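Local coordinates for tailspike protein (Acinetobacter phage vB_ApiP_P1, PDB 6E1R), which probably serves as the trimeric tailspike that binds the host, with hydrolase activity likely directed at capsular polysaccharide of Acinetobacter, at the interface of chains A and B. Sequence-based numbering; all coordinates share one arbitrary frame. Chains: chain A/B, Tailspike protein.

Contact 1: the interface of chains A and B. Residues chain A 137-139, 225; chain B 163-164, 192.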
loop_
_atom_site.group_PDB
_atom_site.type_symbol
_atom_site.label_atom_id
_atom_site.label_comp_id
_atom_site.label_asym_id
_atom_site.label_seq_id
_atom_site.Cartn_x
_atom_site.Cartn_y
_atom_site.Cartn_z
ATOM N N ALA A 137 4.505 -27.290 -9.237
ATOM C CA ALA A 137 4.583 -25.861 -8.976
ATOM C C ALA A 137 4.824 -25.089 -10.267
ATOM O O ALA A 137 5.633 -25.494 -11.107
ATOM C CB ALA A 137 5.692 -25.552 -7.968
ATOM N N VAL A 138 4.110 -23.969 -10.410
ATOM C CA VAL A 138 4.264 -23.031 -11.519
ATOM C C VAL A 138 4.067 -23.742 -12.855
ATOM O O VAL A 138 2.939 -24.101 -13.211
ATOM C CB VAL A 138 5.623 -22.309 -11.453
ATOM C CG1 VAL A 138 5.622 -21.083 -12.355
ATOM C CG2 VAL A 138 5.927 -21.896 -10.022
ATOM N N GLN A 139 5.153 -23.961 -13.603
ATOM C CA GLN A 139 5.010 -24.436 -14.976
ATOM C C GLN A 139 4.643 -25.911 -15.064
ATOM O O GLN A 139 4.161 -26.349 -16.114
ATOM C CB GLN A 139 6.289 -24.180 -15.780
ATOM C CG GLN A 139 7.472 -25.055 -15.405
ATOM C CD GLN A 139 8.319 -24.455 -14.306
ATOM O OE1 GLN A 139 7.819 -23.737 -13.441
ATOM N NE2 GLN A 139 9.616 -24.741 -14.339
ATOM N N TYR A 225 6.299 -18.891 -19.456
ATOM C CA TYR A 225 6.572 -20.171 -20.087
ATOM C C TYR A 225 5.749 -20.306 -21.362
ATOM O O TYR A 225 4.653 -19.750 -21.479
ATOM C CB TYR A 225 6.263 -21.326 -19.131
ATOM C CG TYR A 225 6.991 -21.223 -17.813
ATOM C CD1 TYR A 225 8.278 -21.727 -17.668
ATOM C CD2 TYR A 225 6.399 -20.613 -16.715
ATOM C CE1 TYR A 225 8.951 -21.632 -16.463
ATOM C CE2 TYR A 225 7.065 -20.511 -15.508
ATOM C CZ TYR A 225 8.340 -21.023 -15.388
ATOM O OH TYR A 225 9.007 -20.926 -14.188
ATOM N N SER B 163 10.995 -22.363 -9.207
ATOM C CA SER B 163 9.603 -22.796 -9.133
ATOM C C SER B 163 9.414 -23.802 -8.006
ATOM O O SER B 163 9.944 -24.916 -8.061
ATOM C CB SER B 163 9.130 -23.389 -10.466
ATOM O OG SER B 163 9.226 -22.439 -11.512
ATOM N N SER B 164 8.680 -23.406 -6.970
ATOM C CA SER B 164 8.389 -24.292 -5.853
ATOM C C SER B 164 7.213 -23.720 -5.076
ATOM O O SER B 164 6.815 -22.569 -5.266
ATOM C CB SER B 164 9.612 -24.483 -4.946
ATOM O OG SER B 164 10.140 -23.242 -4.520
ATOM N N GLN B 192 10.970 -18.072 -7.520
ATOM C CA GLN B 192 9.550 -18.265 -7.817
ATOM C C GLN B 192 8.906 -19.264 -6.856
ATOM O O GLN B 192 8.308 -20.263 -7.257
ATOM C CB GLN B 192 9.348 -18.690 -9.274
ATOM C CG GLN B 192 9.727 -17.621 -10.287
ATOM C CD GLN B 192 9.403 -18.026 -11.711
ATOM O OE1 GLN B 192 9.341 -19.212 -12.031
ATOM N NE2 GLN B 192 9.185 -17.039 -12.572
#

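Contact 2: the interface of chains A and B. Residues chain A 420, 422-423, 425; chain B 425, 427-428.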
loop_
_atom_site.group_PDB
_atom_site.type_symbol
_atom_site.label_atom_id
_atom_site.label_comp_id
_atom_site.label_asym_id
_atom_site.label_seq_id
_atom_site.Cartn_x
_atom_site.Cartn_y
_atom_site.Cartn_z
ATOM N N PHE A 420 -1.399 25.634 0.956
ATOM C CA PHE A 420 -1.470 25.424 2.392
ATOM C C PHE A 420 -2.062 26.656 3.060
ATOM O O PHE A 420 -1.893 27.782 2.583
ATOM C CB PHE A 420 -0.085 25.132 2.985
ATOM C CG PHE A 420 0.685 24.078 2.241
ATOM C CD1 PHE A 420 0.192 22.788 2.128
ATOM C CD2 PHE A 420 1.908 24.377 1.660
ATOM C CE1 PHE A 420 0.899 21.817 1.442
ATOM C CE2 PHE A 420 2.622 23.408 0.975
ATOM C CZ PHE A 420 2.116 22.127 0.869
ATOM N N ALA A 422 -1.065 27.519 6.034
ATOM C CA ALA A 422 0.056 28.071 6.779
ATOM C C ALA A 422 1.314 27.320 6.375
ATOM O O ALA A 422 1.253 26.176 5.917
ATOM C CB ALA A 422 -0.170 27.982 8.291
ATOM N N ALA A 423 2.458 27.981 6.542
ATOM C CA ALA A 423 3.732 27.363 6.205
ATOM C C ALA A 423 4.866 28.157 6.831
ATOM O O ALA A 423 4.831 29.390 6.851
ATOM C CB ALA A 423 3.933 27.273 4.687
ATOM N N ILE A 425 8.846 28.279 6.166
ATOM C CA ILE A 425 9.942 27.869 5.298
ATOM C C ILE A 425 11.168 28.673 5.703
ATOM O O ILE A 425 11.151 29.908 5.649
ATOM C CB ILE A 425 9.607 28.083 3.814
ATOM C CG1 ILE A 425 8.323 27.337 3.445
ATOM C CG2 ILE A 425 10.761 27.623 2.938
ATOM C CD1 ILE A 425 7.836 27.625 2.045
ATOM N N ILE B 425 -0.079 30.146 -0.250
ATOM C CA ILE B 425 0.055 29.942 1.187
ATOM C C ILE B 425 -0.575 31.139 1.884
ATOM O O ILE B 425 -0.141 32.279 1.682
ATOM C CB ILE B 425 1.522 29.766 1.605
ATOM C CG1 ILE B 425 2.150 28.595 0.843
ATOM C CG2 ILE B 425 1.623 29.553 3.106
ATOM C CD1 ILE B 425 3.636 28.444 1.072
ATOM N N ASN B 427 -0.802 31.970 5.259
ATOM C CA ASN B 427 0.061 32.545 6.290
ATOM C C ASN B 427 1.448 31.924 6.151
ATOM O O ASN B 427 1.671 30.787 6.574
ATOM C CB ASN B 427 -0.519 32.311 7.682
ATOM C CG ASN B 427 -1.856 32.998 7.876
ATOM O OD1 ASN B 427 -1.921 34.144 8.321
ATOM N ND2 ASN B 427 -2.934 32.298 7.544
ATOM N N LEU B 428 2.377 32.673 5.566
ATOM C CA LEU B 428 3.732 32.198 5.317
ATOM C C LEU B 428 4.697 32.866 6.284
ATOM O O LEU B 428 4.641 34.084 6.481
ATOM C CB LEU B 428 4.150 32.480 3.872
ATOM C CG LEU B 428 5.602 32.176 3.511
ATOM C CD1 LEU B 428 5.888 30.686 3.611
ATOM C CD2 LEU B 428 5.910 32.694 2.118
#

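Contact 1: the interface of chains A and B
The phenol ring of A:Tyr225 and the side-chain amide of B:Gln192 approach from opposite directions, with their planes 64° apart. They do not stack. The ring points its hydroxyl at chain B. One ring face is covered from within chain A: CB of A:Gln139 lies 3.4 Å above the plane, over the ring centre. From the hydroxyl end, A:Tyr225 OH donates a hydrogen bond of 2.8 Å to the amide oxygen OE1 of B:Gln192. It meets a lone pair in the carbonyl plane, at a C=O...donor angle of 143°. The side chain of B:Gln192 is extended beyond CG, which carries the amide across to the tyrosine.

The amide of A:Gln139 is a third flat group. Its chain bends at chi2 (-89°), which turns the carbonyl towards chain B while CB stays over the ring. B:Ser163 OG donates to A:Gln139 OE1 at 2.7 Å, again in the carbonyl plane and on a lone pair. The same OG lies 3.1 Å from A:Tyr225 OH, a pair that could hydrogen-bond only by sharing or redirecting one of these hydrogens. One serine hydroxyl is thus set among two glutamine carbonyls and a phenol, though its approach to B:Gln192 OE1 is weak.

Apolar packing flanks this polar cluster. A:Val138 CG2 rests on B:Ser163 CB at 3.6 Å. The methyl CB of A:Ala137 lies against the backbone of B:Ser164, 3.7 Å from its CA. Together these contacts of a 3-10 turn, neighbouring loops and a strand start join the bodies of two neighbouring subunits and should steady the tailspike trimer.

Contact 2: the interface of chains A and B
A:Ala423 points its methyl at B:Ile425 and B:Leu428, where strands of two subunits pair in parallel. Tailspikes of this type are trimers whose main body is a parallel beta-helix. This patch belongs to the stretch beyond that body, where the chains interlock strand to strand.

B:Ile425 presents two branches to the alanine. Its CG2 lies 3.6 Å from A:Ala423 CB, and its CD1 lies 3.8 Å from the same methyl. With CG1 beside the backbone N and anti to the carbonyl carbon (chi1 -57°), both branches reach the alanine. B:Leu428 comes to the same methyl with its CD1 branch, at 4.1 Å from A:Ala423 CB. The alanine methyl therefore packs against branched side chains from two positions of the partner.

CD1 of B:Leu428 also touches A:Ile425. The two side chains cross obliquely, and the methyl CD1 of A:Ile425 stands 4.0 Å from CD1 of B:Leu428. The leucine sets CG anti to its own backbone N (chi1 173°), and CD1 is the branch that makes these contacts. Ile425 has the same rotamer in both copies and is used twice: towards one neighbour it meets the alanine, as B:Ile425 does, and towards the other it meets the leucine, as A:Ile425 does.

The backbones fix these side chains in register. A:Ala423 N donates to the carbonyl oxygen O of B:Asn427 at 2.9 Å. The donor sits near the extension of the C=O bond, at 159°, and somewhat tilted from the carbonyl plane. Parallel bridges pair A:Phe420 with B:Ile425, A:Ala422 with B:Asn427 and A:Ala423 with B:Leu428. Each pairing is offset by five residues, so that unlike stretches of identical chains lie side by side. A:Phe420 joins through its backbone, its carbonyl facing B:Ile425.

Contact 1 and contact 2 lie about 54 Å apart, measured between the centres of their C-alpha atoms. Both join chains A and B, and they have no residue in common. Contact 1 is made by the 3-10 helix 138-140, loop residues and the start of strand 164-167 on the body of each subunit, largely through side chains. Contact 2 lies further along the chain, in the short strands 417-420, 422-425 and 428-429, and depends on backbone pairing as well as apolar packing. The subunits are therefore joined at separate levels of the spike. In the three-copy assembly, equivalent contacts would repeat between the other pairs of chains.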